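Local atomic coordinates of 4-amino-4-deoxy-L-arabinose transferase or related glycosyltransferases of PMT family (Cupriavidus metallidurans, PDB entry 5EZM), a protein that probably transfers 4-amino-4-deoxy-L-arabinose from a polyprenyl phosphate carrier to lipid A, as a membrane glycosyltransferase of the GT-C fold. Residues W191-W196 with V240-V245; H400-F405 with R561-V566; R407-W412 with H457-R462. All coordinates share one frame; numbering follows the deposited sequence.

Interaction 1. Residues W191-W196 with V240-V245. With DSL (mono-trans, octa-cis decaprenyl-phosphate), chain C; MPG ([(Z)-octadec-9-enyl] (2R)-2,3-bis(oxidanyl)propanoate), chain S.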
loop_
_atom_site.group_PDB
_atom_site.type_symbol
_atom_site.label_atom_id
_atom_site.label_comp_id
_atom_site.label_asym_id
_atom_site.label_seq_id
_atom_site.Cartn_x
_atom_site.Cartn_y
_atom_site.Cartn_z
ATOM N N TRP A 191 20.821 -1.883 -17.871
ATOM C CA TRP A 191 19.438 -1.524 -17.586
ATOM C C TRP A 191 18.492 -2.685 -17.852
ATOM O O TRP A 191 17.426 -2.764 -17.230
ATOM C CB TRP A 191 19.024 -0.305 -18.405
ATOM C CG TRP A 191 19.696 0.958 -17.983
ATOM C CD1 TRP A 191 20.561 1.712 -18.717
ATOM C CD2 TRP A 191 19.564 1.615 -16.718
ATOM N NE1 TRP A 191 20.974 2.802 -17.991
ATOM C CE2 TRP A 191 20.376 2.766 -16.759
ATOM C CE3 TRP A 191 18.836 1.344 -15.554
ATOM C CZ2 TRP A 191 20.482 3.644 -15.682
ATOM C CZ3 TRP A 191 18.939 2.219 -14.488
ATOM C CH2 TRP A 191 19.757 3.355 -14.559
ATOM N N MET A 192 18.855 -3.592 -18.762
ATOM C CA MET A 192 17.986 -4.732 -19.028
ATOM C C MET A 192 18.058 -5.768 -17.913
ATOM O O MET A 192 17.020 -6.276 -17.472
ATOM C CB MET A 192 18.332 -5.360 -20.376
ATOM C CG MET A 192 17.619 -4.692 -21.537
ATOM S SD MET A 192 15.873 -4.406 -21.171
ATOM C CE MET A 192 15.825 -2.617 -21.129
ATOM N N VAL A 193 19.265 -6.093 -17.438
ATOM C CA VAL A 193 19.368 -6.979 -16.281
ATOM C C VAL A 193 18.761 -6.313 -15.054
ATOM O O VAL A 193 18.186 -6.987 -14.192
ATOM C CB VAL A 193 20.831 -7.408 -16.039
ATOM C CG1 VAL A 193 21.695 -6.223 -15.659
ATOM C CG2 VAL A 193 20.902 -8.480 -14.960
ATOM N N ALA A 194 18.857 -4.983 -14.960
ATOM C CA ALA A 194 18.173 -4.278 -13.883
ATOM C C ALA A 194 16.664 -4.444 -13.999
ATOM O O ALA A 194 15.965 -4.608 -12.991
ATOM C CB ALA A 194 18.559 -2.800 -13.900
ATOM N N CYS A 195 16.148 -4.418 -15.228
ATOM C CA CYS A 195 14.717 -4.590 -15.448
ATOM C C CYS A 195 14.264 -5.987 -15.045
ATOM O O CYS A 195 13.318 -6.143 -14.261
ATOM C CB CYS A 195 14.388 -4.312 -16.916
ATOM S SG CYS A 195 12.673 -4.588 -17.379
ATOM N N TRP A 196 14.939 -7.018 -15.564
ATOM C CA TRP A 196 14.583 -8.390 -15.215
ATOM C C TRP A 196 14.716 -8.635 -13.718
ATOM O O TRP A 196 13.883 -9.323 -13.115
ATOM C CB TRP A 196 15.450 -9.373 -15.996
ATOM C CG TRP A 196 15.063 -9.487 -17.429
ATOM C CD1 TRP A 196 15.564 -8.768 -18.477
ATOM C CD2 TRP A 196 14.095 -10.383 -17.986
ATOM N NE1 TRP A 196 14.966 -9.159 -19.649
ATOM C CE2 TRP A 196 14.060 -10.150 -19.376
ATOM C CE3 TRP A 196 13.254 -11.361 -17.444
ATOM C CZ2 TRP A 196 13.215 -10.854 -20.229
ATOM C CZ3 TRP A 196 12.417 -12.059 -18.293
ATOM C CH2 TRP A 196 12.405 -11.803 -19.671
ATOM N N VAL A 240 16.268 -13.698 -18.129
ATOM C CA VAL A 240 15.533 -14.828 -17.569
ATOM C C VAL A 240 16.384 -15.553 -16.536
ATOM O O VAL A 240 15.889 -15.952 -15.476
ATOM C CB VAL A 240 15.065 -15.775 -18.689
ATOM C CG1 VAL A 240 14.629 -17.110 -18.107
ATOM C CG2 VAL A 240 13.922 -15.148 -19.461
ATOM N N VAL A 241 17.678 -15.721 -16.818
ATOM C CA VAL A 241 18.545 -16.430 -15.879
ATOM C C VAL A 241 18.670 -15.655 -14.572
ATOM O O VAL A 241 18.536 -16.223 -13.480
ATOM C CB VAL A 241 19.923 -16.702 -16.507
ATOM C CG1 VAL A 241 20.875 -17.256 -15.455
ATOM C CG2 VAL A 241 19.793 -17.672 -17.670
ATOM N N VAL A 242 18.927 -14.347 -14.656
ATOM C CA VAL A 242 19.090 -13.575 -13.427
ATOM C C VAL A 242 17.777 -13.519 -12.653
ATOM O O VAL A 242 17.764 -13.608 -11.417
ATOM C CB VAL A 242 19.648 -12.170 -13.734
ATOM C CG1 VAL A 242 18.699 -11.375 -14.604
ATOM C CG2 VAL A 242 19.934 -11.414 -12.444
ATOM N N MET A 243 16.649 -13.410 -13.363
ATOM C CA MET A 243 15.355 -13.388 -12.686
ATOM C C MET A 243 15.088 -14.706 -11.967
ATOM O O MET A 243 14.625 -14.712 -10.820
ATOM C CB MET A 243 14.242 -13.090 -13.690
ATOM C CG MET A 243 12.880 -12.909 -13.051
ATOM S SD MET A 243 11.558 -13.584 -14.067
ATOM C CE MET A 243 11.929 -15.334 -13.981
ATOM N N LEU A 244 15.375 -15.832 -12.625
ATOM C CA LEU A 244 15.231 -17.128 -11.972
ATOM C C LEU A 244 16.139 -17.235 -10.755
ATOM O O LEU A 244 15.737 -17.772 -9.718
ATOM C CB LEU A 244 15.528 -18.258 -12.961
ATOM C CG LEU A 244 14.512 -18.466 -14.084
ATOM C CD1 LEU A 244 14.975 -19.568 -15.017
ATOM C CD2 LEU A 244 13.137 -18.784 -13.524
ATOM N N VAL A 245 17.369 -16.724 -10.861
ATOM C CA VAL A 245 18.272 -16.737 -9.714
ATOM C C VAL A 245 17.696 -15.925 -8.564
ATOM O O VAL A 245 17.890 -16.267 -7.391
ATOM C CB VAL A 245 19.667 -16.229 -10.132
ATOM C CG1 VAL A 245 20.516 -15.899 -8.907
ATOM C CG2 VAL A 245 20.368 -17.267 -11.006
HETATM C C21 DSL C . 6.648 -2.723 -20.470
HETATM C C22 DSL C . 7.880 -3.335 -19.827
HETATM C C23 DSL C . 8.579 -2.611 -18.683
HETATM C C24 DSL C . 8.347 -4.513 -20.269
HETATM C C25 DSL C . 9.602 -5.149 -19.618
HETATM C C26 DSL C . 9.314 -6.658 -19.383
HETATM C C27 DSL C . 10.405 -7.523 -20.102
HETATM C C28 DSL C . 11.807 -6.925 -20.373
HETATM C C29 DSL C . 10.120 -8.785 -20.481
HETATM C C30 DSL C . 8.716 -9.381 -20.204
HETATM C C31 DSL C . 8.378 -10.475 -21.273
HETATM C C32 DSL C . 7.943 -11.804 -20.559
HETATM C C33 DSL C . 9.007 -12.765 -19.998
HETATM C C34 DSL C . 6.628 -12.112 -20.447
HETATM C C2 MPG S . 15.277 -2.761 -7.080
HETATM C C3 MPG S . 15.205 -4.005 -7.958
HETATM C C4 MPG S . 16.488 -4.294 -8.727
HETATM C C5 MPG S . 17.580 -3.235 -8.497
HETATM C C6 MPG S . 18.660 -3.263 -9.588
HETATM C C7 MPG S . 19.319 -1.887 -9.810
HETATM C C8 MPG S . 20.546 -1.991 -10.747
HETATM C C9 MPG S . 20.926 -0.651 -11.425
HETATM C C10 MPG S . 21.893 -0.882 -12.621
HETATM C C11 MPG S . 22.478 0.425 -13.196
HETATM C C12 MPG S . 23.170 0.198 -14.582
HETATM C C13 MPG S . 23.711 1.507 -15.190
HETATM C C14 MPG S . 24.173 1.323 -16.668
HETATM C C1 MPG S . 14.077 -2.639 -6.135
#
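The indole of Trp196 is sandwiched between a polyprenyl chain and a neighbouring helix. C28 of the bound decaprenyl phosphate lies 3.7 Å above one face, near the rim, while the backbone N of Val240 sits off-centre over the opposite face. The benzo end of the ring is held from two directions: Trp196 CZ3 meets the CG2 methyl of Val240 at 3.6 Å, and Trp196 CH2 meets lipid C33 at 3.5 Å. With CG anti to the carbonyl carbon (chi1 -75°), the ring reaches across to the other helix and lies alongside the Val240 side chain, both pointing the same way. Its NE1 is hydrogen-bonded to Leu234 O, which would fix the rotation of the ring. These are two predicted transmembrane helices, 185-206 and 236-257, of the GT-C membrane domain; they run roughly parallel, crossing at -38° with local axes 8.8 Å apart. Met243, whose CA is nearest that of Trp196, brings its CB to the indole edge, 4.2 Å from Trp196 CE3; its CG, anti to the backbone N, rests on Trp196 O, and the bent thioether then leads away. Val242 points to the other helix and crosses Val193 at about a right angle, Val193 CG2 meeting Val242 CG1 at 3.7 Å, and the same CG1 also approaches Trp196 CB. Other faces of helix 185-206 carry lipid as well: Cys195 SG touches decaprenyl C25 at 3.8 Å, and an MPG chain runs over Ala194 CB and one face of the Trp191 ring.

Interaction 2. Residues H400-F405 with R561-V566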
loop_
_atom_site.group_PDB
_atom_site.type_symbol
_atom_site.label_atom_id
_atom_site.label_comp_id
_atom_site.label_asym_id
_atom_site.label_seq_id
_atom_site.Cartn_x
_atom_site.Cartn_y
_atom_site.Cartn_z
ATOM N N HIS A 400 -18.666 -0.065 12.656
ATOM C CA HIS A 400 -18.893 -0.106 14.101
ATOM C C HIS A 400 -18.047 0.937 14.828
ATOM O O HIS A 400 -17.518 0.688 15.914
ATOM C CB HIS A 400 -18.638 -1.508 14.661
ATOM C CG HIS A 400 -19.498 -2.567 14.046
ATOM N ND1 HIS A 400 -20.702 -2.287 13.438
ATOM C CD2 HIS A 400 -19.325 -3.906 13.938
ATOM C CE1 HIS A 400 -21.237 -3.407 12.988
ATOM N NE2 HIS A 400 -20.422 -4.404 13.277
ATOM N N ILE A 401 -17.915 2.110 14.221
ATOM C CA ILE A 401 -17.227 3.248 14.814
ATOM C C ILE A 401 -18.247 4.370 14.977
ATOM O O ILE A 401 -18.858 4.794 13.992
ATOM C CB ILE A 401 -16.033 3.717 13.965
ATOM C CG1 ILE A 401 -14.994 2.599 13.832
ATOM C CG2 ILE A 401 -15.401 4.959 14.574
ATOM C CD1 ILE A 401 -14.362 2.186 15.142
ATOM N N PRO A 402 -18.469 4.874 16.190
ATOM C CA PRO A 402 -19.531 5.866 16.406
ATOM C C PRO A 402 -19.305 7.146 15.614
ATOM O O PRO A 402 -18.239 7.402 15.050
ATOM C CB PRO A 402 -19.469 6.123 17.915
ATOM C CG PRO A 402 -18.885 4.872 18.473
ATOM C CD PRO A 402 -17.880 4.414 17.457
ATOM N N ASN A 403 -20.355 7.972 15.596
ATOM C CA ASN A 403 -20.369 9.161 14.750
ATOM C C ASN A 403 -19.375 10.217 15.217
ATOM O O ASN A 403 -18.872 10.992 14.396
ATOM C CB ASN A 403 -21.781 9.746 14.705
ATOM C CG ASN A 403 -21.820 11.135 14.099
ATOM O OD1 ASN A 403 -21.980 12.132 14.808
ATOM N ND2 ASN A 403 -21.664 11.209 12.782
ATOM N N SER A 404 -19.075 10.260 16.518
ATOM C CA SER A 404 -18.225 11.321 17.056
ATOM C C SER A 404 -16.857 11.336 16.385
ATOM O O SER A 404 -16.351 12.402 16.004
ATOM C CB SER A 404 -18.082 11.156 18.567
ATOM O OG SER A 404 -19.355 11.136 19.186
ATOM N N PHE A 405 -16.244 10.159 16.225
ATOM C CA PHE A 405 -14.938 10.088 15.577
ATOM C C PHE A 405 -14.984 10.651 14.164
ATOM O O PHE A 405 -14.019 11.278 13.710
ATOM C CB PHE A 405 -14.436 8.644 15.556
ATOM C CG PHE A 405 -14.367 8.005 16.911
ATOM C CD1 PHE A 405 -13.250 8.164 17.712
ATOM C CD2 PHE A 405 -15.417 7.233 17.384
ATOM C CE1 PHE A 405 -13.181 7.570 18.959
ATOM C CE2 PHE A 405 -15.356 6.638 18.631
ATOM C CZ PHE A 405 -14.237 6.807 19.420
ATOM N N ARG A 561 -12.626 -3.512 26.935
ATOM C CA ARG A 561 -13.581 -3.341 25.850
ATOM C C ARG A 561 -13.237 -2.091 25.058
ATOM O O ARG A 561 -12.687 -1.127 25.594
ATOM C CB ARG A 561 -15.028 -3.208 26.349
ATOM C CG ARG A 561 -15.457 -4.235 27.369
ATOM C CD ARG A 561 -16.899 -4.013 27.812
ATOM N NE ARG A 561 -17.172 -2.631 28.210
ATOM C CZ ARG A 561 -16.931 -2.137 29.420
ATOM N NH1 ARG A 561 -16.398 -2.903 30.361
ATOM N NH2 ARG A 561 -17.217 -0.871 29.691
ATOM N N ASP A 562 -13.563 -2.124 23.772
ATOM C CA ASP A 562 -13.698 -0.914 22.968
ATOM C C ASP A 562 -14.912 -1.122 22.069
ATOM O O ASP A 562 -15.783 -1.955 22.347
ATOM C CB ASP A 562 -12.396 -0.590 22.217
ATOM C CG ASP A 562 -11.923 -1.727 21.340
ATOM O OD1 ASP A 562 -12.760 -2.324 20.632
ATOM O OD2 ASP A 562 -10.708 -2.020 21.354
ATOM N N TRP A 563 -14.985 -0.376 20.969
ATOM C CA TRP A 563 -16.174 -0.433 20.130
ATOM C C TRP A 563 -16.229 -1.674 19.245
ATOM O O TRP A 563 -17.310 -2.020 18.755
ATOM C CB TRP A 563 -16.263 0.818 19.262
ATOM C CG TRP A 563 -16.537 2.057 20.037
ATOM C CD1 TRP A 563 -15.697 3.120 20.210
ATOM C CD2 TRP A 563 -17.735 2.371 20.752
ATOM N NE1 TRP A 563 -16.304 4.080 20.984
ATOM C CE2 TRP A 563 -17.555 3.644 21.332
ATOM C CE3 TRP A 563 -18.947 1.703 20.954
ATOM C CZ2 TRP A 563 -18.540 4.262 22.093
ATOM C CZ3 TRP A 563 -19.920 2.314 21.716
ATOM C CH2 TRP A 563 -19.711 3.579 22.280
ATOM N N ARG A 564 -15.103 -2.352 19.032
ATOM C CA ARG A 564 -15.047 -3.459 18.093
ATOM C C ARG A 564 -14.702 -4.798 18.727
ATOM O O ARG A 564 -14.795 -5.824 18.041
ATOM C CB ARG A 564 -14.030 -3.163 16.978
ATOM C CG ARG A 564 -14.381 -1.952 16.121
ATOM C CD ARG A 564 -13.404 -1.768 14.963
ATOM N NE ARG A 564 -13.381 -2.924 14.070
ATOM C CZ ARG A 564 -12.434 -3.858 14.074
ATOM N NH1 ARG A 564 -11.420 -3.772 14.923
ATOM N NH2 ARG A 564 -12.498 -4.878 13.228
ATOM N N ARG A 565 -14.315 -4.832 20.000
ATOM C CA ARG A 565 -13.839 -6.073 20.588
ATOM C C ARG A 565 -14.108 -6.083 22.085
ATOM O O ARG A 565 -14.106 -5.039 22.747
ATOM C CB ARG A 565 -12.340 -6.282 20.308
ATOM C CG ARG A 565 -11.487 -5.057 20.594
ATOM C CD ARG A 565 -9.995 -5.273 20.361
ATOM N NE ARG A 565 -9.620 -5.339 18.952
ATOM C CZ ARG A 565 -9.527 -4.288 18.136
ATOM N NH1 ARG A 565 -9.810 -3.065 18.568
ATOM N NH2 ARG A 565 -9.163 -4.465 16.872
ATOM N N VAL A 566 -14.363 -7.284 22.597
ATOM C CA VAL A 566 -14.435 -7.577 24.022
ATOM C C VAL A 566 -13.314 -8.559 24.333
ATOM O O VAL A 566 -13.138 -9.554 23.615
ATOM C CB VAL A 566 -15.802 -8.169 24.416
ATOM C CG1 VAL A 566 -15.887 -8.367 25.923
ATOM C CG2 VAL A 566 -16.934 -7.289 23.915
#
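His400 meets the loop 561-566 through its backbone: its O lies 3.6 Å from CB of Trp563, with CG of Arg564 somewhat further off. At Ile401 the CB points away from the loop, but the chain folds back so that CD1 reaches the aliphatic part of Arg564, 4.1 Å from CD. Pro402 carries the centre of the contact. Its CG stands over the pyrrole face of Trp563, 3.5 Å from the centroid of the five-membered ring and 18° off the normal, a CH-pi contact, and its CD covers CG and CD1 of the same indole. Phe405, in the first turn of its helix, comes to the pyrrole side of the indole: NE1 of Trp563 lies near the plane of the phenyl ring at its edge, 3.6 Å from CE2 of Phe405, and the two ring planes make 80°, an oblique pairing. The loop that presents Trp563 is shaped by Asp562, whose OD1 takes the N-H of Arg564 through its anti lone pair at 2.8 Å (N-H...O 157°), an Asx turn, and a weak hydrogen bond from the N of Arg565. OD2 of Asp562 is met from above the carboxylate plane by NH1 of Arg565, a salt bridge of 3.1 Å, while NE of Arg565 pairs with Asp490. The loop is the turn of a beta-hairpin between strands 557-561 and 566-569, at the border of the C-terminal domain's mixed sheet; residues 400-405 lead into helix 403-430, and helix 458-465 packs against both Ile401, through Ala464, and Phe405, through Val460 and Pro463.

Interaction 3. Residues R407-W412 with H457-R462. With MPG ([(Z)-octadec-9-enyl] (2R)-2,3-bis(oxidanyl)propanoate), chain X; MPG ([(Z)-octadec-9-enyl] (2R)-2,3-bis(oxidanyl)propanoate), chain N.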
loop_
_atom_site.group_PDB
_atom_site.type_symbol
_atom_site.label_atom_id
_atom_site.label_comp_id
_atom_site.label_asym_id
_atom_site.label_seq_id
_atom_site.Cartn_x
_atom_site.Cartn_y
_atom_site.Cartn_z
ATOM N N ARG A 407 -17.163 13.002 13.216
ATOM C CA ARG A 407 -17.257 14.444 13.412
ATOM C C ARG A 407 -15.874 15.055 13.584
ATOM O O ARG A 407 -15.592 16.134 13.052
ATOM C CB ARG A 407 -18.139 14.762 14.620
ATOM C CG ARG A 407 -19.604 14.408 14.435
ATOM C CD ARG A 407 -20.453 14.953 15.575
ATOM N NE ARG A 407 -20.271 16.392 15.747
ATOM C CZ ARG A 407 -20.852 17.317 14.987
ATOM N NH1 ARG A 407 -21.656 16.960 13.993
ATOM N NH2 ARG A 407 -20.625 18.602 15.220
ATOM N N ALA A 408 -14.992 14.373 14.319
ATOM C CA ALA A 408 -13.612 14.829 14.432
ATOM C C ALA A 408 -12.831 14.644 13.134
ATOM O O ALA A 408 -11.841 15.348 12.915
ATOM C CB ALA A 408 -12.906 14.096 15.574
ATOM N N TYR A 409 -13.241 13.708 12.277
ATOM C CA TYR A 409 -12.576 13.567 10.986
ATOM C C TYR A 409 -12.965 14.697 10.038
ATOM O O TYR A 409 -12.141 15.139 9.225
ATOM C CB TYR A 409 -12.918 12.202 10.382
ATOM C CG TYR A 409 -12.022 11.753 9.245
ATOM C CD1 TYR A 409 -10.855 12.439 8.934
ATOM C CD2 TYR A 409 -12.350 10.640 8.481
ATOM C CE1 TYR A 409 -10.043 12.031 7.895
ATOM C CE2 TYR A 409 -11.543 10.225 7.441
ATOM C CZ TYR A 409 -10.389 10.923 7.152
ATOM O OH TYR A 409 -9.578 10.516 6.117
ATOM N N ALA A 410 -14.202 15.191 10.147
ATOM C CA ALA A 410 -14.690 16.198 9.210
ATOM C C ALA A 410 -13.871 17.480 9.278
ATOM O O ALA A 410 -13.553 18.076 8.243
ATOM C CB ALA A 410 -16.165 16.493 9.477
ATOM N N VAL A 411 -13.526 17.928 10.489
ATOM C CA VAL A 411 -12.717 19.137 10.604
ATOM C C VAL A 411 -11.356 18.937 9.952
ATOM O O VAL A 411 -10.811 19.864 9.340
ATOM C CB VAL A 411 -12.594 19.571 12.081
ATOM C CG1 VAL A 411 -12.184 18.408 12.954
ATOM C CG2 VAL A 411 -11.602 20.718 12.228
ATOM N N TRP A 412 -10.798 17.723 10.030
ATOM C CA TRP A 412 -9.499 17.482 9.410
ATOM C C TRP A 412 -9.604 17.437 7.890
ATOM O O TRP A 412 -8.688 17.888 7.188
ATOM C CB TRP A 412 -8.874 16.196 9.949
ATOM C CG TRP A 412 -8.386 16.338 11.359
ATOM C CD1 TRP A 412 -8.713 15.548 12.420
ATOM C CD2 TRP A 412 -7.501 17.347 11.868
ATOM N NE1 TRP A 412 -8.079 15.993 13.553
ATOM C CE2 TRP A 412 -7.332 17.098 13.242
ATOM C CE3 TRP A 412 -6.833 18.436 11.293
ATOM C CZ2 TRP A 412 -6.524 17.896 14.054
ATOM C CZ3 TRP A 412 -6.032 19.228 12.099
ATOM C CH2 TRP A 412 -5.885 18.953 13.463
ATOM N N HIS A 457 -7.518 10.574 9.365
ATOM C CA HIS A 457 -8.118 9.255 9.521
ATOM C C HIS A 457 -7.740 8.591 10.839
ATOM O O HIS A 457 -8.384 7.611 11.225
ATOM C CB HIS A 457 -7.721 8.351 8.352
ATOM C CG HIS A 457 -8.413 7.025 8.359
ATOM N ND1 HIS A 457 -7.803 5.868 8.794
ATOM C CD2 HIS A 457 -9.672 6.674 8.003
ATOM C CE1 HIS A 457 -8.652 4.860 8.695
ATOM N NE2 HIS A 457 -9.795 5.323 8.220
ATOM N N GLU A 458 -6.719 9.100 11.536
ATOM C CA GLU A 458 -6.390 8.584 12.861
ATOM C C GLU A 458 -7.578 8.676 13.813
ATOM O O GLU A 458 -7.713 7.840 14.716
ATOM C CB GLU A 458 -5.182 9.337 13.425
ATOM C CG GLU A 458 -4.955 9.192 14.917
ATOM C CD GLU A 458 -4.356 7.854 15.316
ATOM O OE1 GLU A 458 -4.406 6.898 14.518
ATOM O OE2 GLU A 458 -3.826 7.759 16.440
ATOM N N THR A 459 -8.460 9.663 13.612
ATOM C CA THR A 459 -9.618 9.819 14.489
ATOM C C THR A 459 -10.467 8.554 14.530
ATOM O O THR A 459 -10.944 8.156 15.598
ATOM C CB THR A 459 -10.469 11.011 14.044
ATOM O OG1 THR A 459 -10.860 10.836 12.676
ATOM C CG2 THR A 459 -9.697 12.308 14.188
ATOM N N VAL A 460 -10.667 7.907 13.381
ATOM C CA VAL A 460 -11.449 6.677 13.342
ATOM C C VAL A 460 -10.574 5.429 13.356
ATOM O O VAL A 460 -11.082 4.337 13.654
ATOM C CB VAL A 460 -12.387 6.644 12.116
ATOM C CG1 VAL A 460 -13.245 7.904 12.060
ATOM C CG2 VAL A 460 -11.591 6.477 10.837
ATOM N N GLY A 461 -9.285 5.553 13.054
ATOM C CA GLY A 461 -8.412 4.399 12.999
ATOM C C GLY A 461 -7.879 3.987 14.356
ATOM O O GLY A 461 -7.706 2.793 14.623
ATOM N N ARG A 462 -7.608 4.968 15.217
ATOM C CA ARG A 462 -7.085 4.658 16.548
ATOM C C ARG A 462 -8.070 3.870 17.404
ATOM O O ARG A 462 -7.657 2.863 18.007
ATOM C CB ARG A 462 -6.643 5.950 17.244
ATOM C CG ARG A 462 -6.366 5.772 18.723
ATOM C CD ARG A 462 -5.922 7.061 19.384
ATOM N NE ARG A 462 -5.948 6.940 20.839
ATOM C CZ ARG A 462 -5.375 7.798 21.676
ATOM N NH1 ARG A 462 -4.717 8.850 21.208
ATOM N NH2 ARG A 462 -5.455 7.601 22.982
HETATM C C2 MPG X . -7.213 14.391 16.300
HETATM C C3 MPG X . -6.521 13.104 15.871
HETATM C C4 MPG X . -5.754 13.247 14.564
HETATM C C5 MPG X . -5.149 14.647 14.369
HETATM C C6 MPG X . -4.685 14.902 12.924
HETATM C C7 MPG X . -3.741 16.117 12.820
HETATM C C8 MPG X . -3.343 16.451 11.362
HETATM C C1 MPG X . -8.387 14.124 17.244
HETATM C C2 MPG N . -8.550 4.909 4.548
HETATM C C3 MPG N . -7.679 6.158 4.495
HETATM C C4 MPG N . -8.352 7.299 3.750
HETATM C C5 MPG N . -7.358 8.408 3.369
HETATM C C6 MPG N . -7.956 9.381 2.340
HETATM C C7 MPG N . -6.889 10.247 1.645
HETATM C C8 MPG N . -7.464 10.989 0.413
HETATM C C1 MPG N . -7.845 3.737 5.238
#
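A lipid-flanked crossing of the predicted transmembrane helix 403-430 with the short helix 458-465 brings aromatic side chains and a threonine together, the local axes 8.9 Å apart and running at 148°, closer to antiparallel than to parallel. Thr459 is the wedge. Its CG2 touches Ala408 CB at 3.9 Å and the indole edge of Trp412 at CD1, 3.8 Å, while its OG1 packs against CB of Tyr409; that hydroxyl is hydrogen-bonded to Gly456 O and weakly hydrogen-bonded to Phe405 O, so it is satisfied beside an apolar neighbour. Tyr409 has CG anti to the backbone N, which swings its ring over to His457: the CA of His457 lies over the phenol face, 4.0 Å from the centroid and 23° off the normal. The imidazole turns its edge to that same ring as an offset edge-to-face pair, centroids 5.9 Å apart and planes at 71°. The phenol OH passes CB of His457 and is hydrogen-bonded to Ala453 O. One MPG lies over a face of the imidazole, offset toward the rim, His457 CE1 meeting its C1 at 3.7 Å; a second MPG runs across one face of the Trp412 indole, C6 3.4 Å above the plane, and also meets Thr459 CG2. An alanine in place of Trp412 would remove that flat surface, probably weakening the hold on the lipid chain and losing the edge contact to Thr459. His53 ND1 is hydrogen-bonded to Glu458 OE2, and Val55 touches His457. Helix 435-456 precedes the short helix and supplies the carbonyls of Ala453 and Gly456.

Overall arrangement
Interactions 2 and 3 are neighbours, their centres 13 Å apart, and share helix 403-430; along the chain, interaction 3 is nested in the loop closed by interaction 2. Phe405 joins them, packing on one side toward Trp563 and on the other with its CB 3.8 Å from Val460 CG1. Interaction 2 joins the hairpin turn of the C-terminal sheet to the start of helix 403-430; interaction 3 joins that helix to helix 458-465. Interaction 1 lies on the opposite side of the chain's centre, 49 Å from interaction 2 and 45 Å from interaction 3 between centres. It supplies Cys195 and Trp196 to the decaprenyl phosphate pocket; interactions 1 and 3 both also touch MPG lipids. All three lie away from the zinc site of Glu87, His268 and His270.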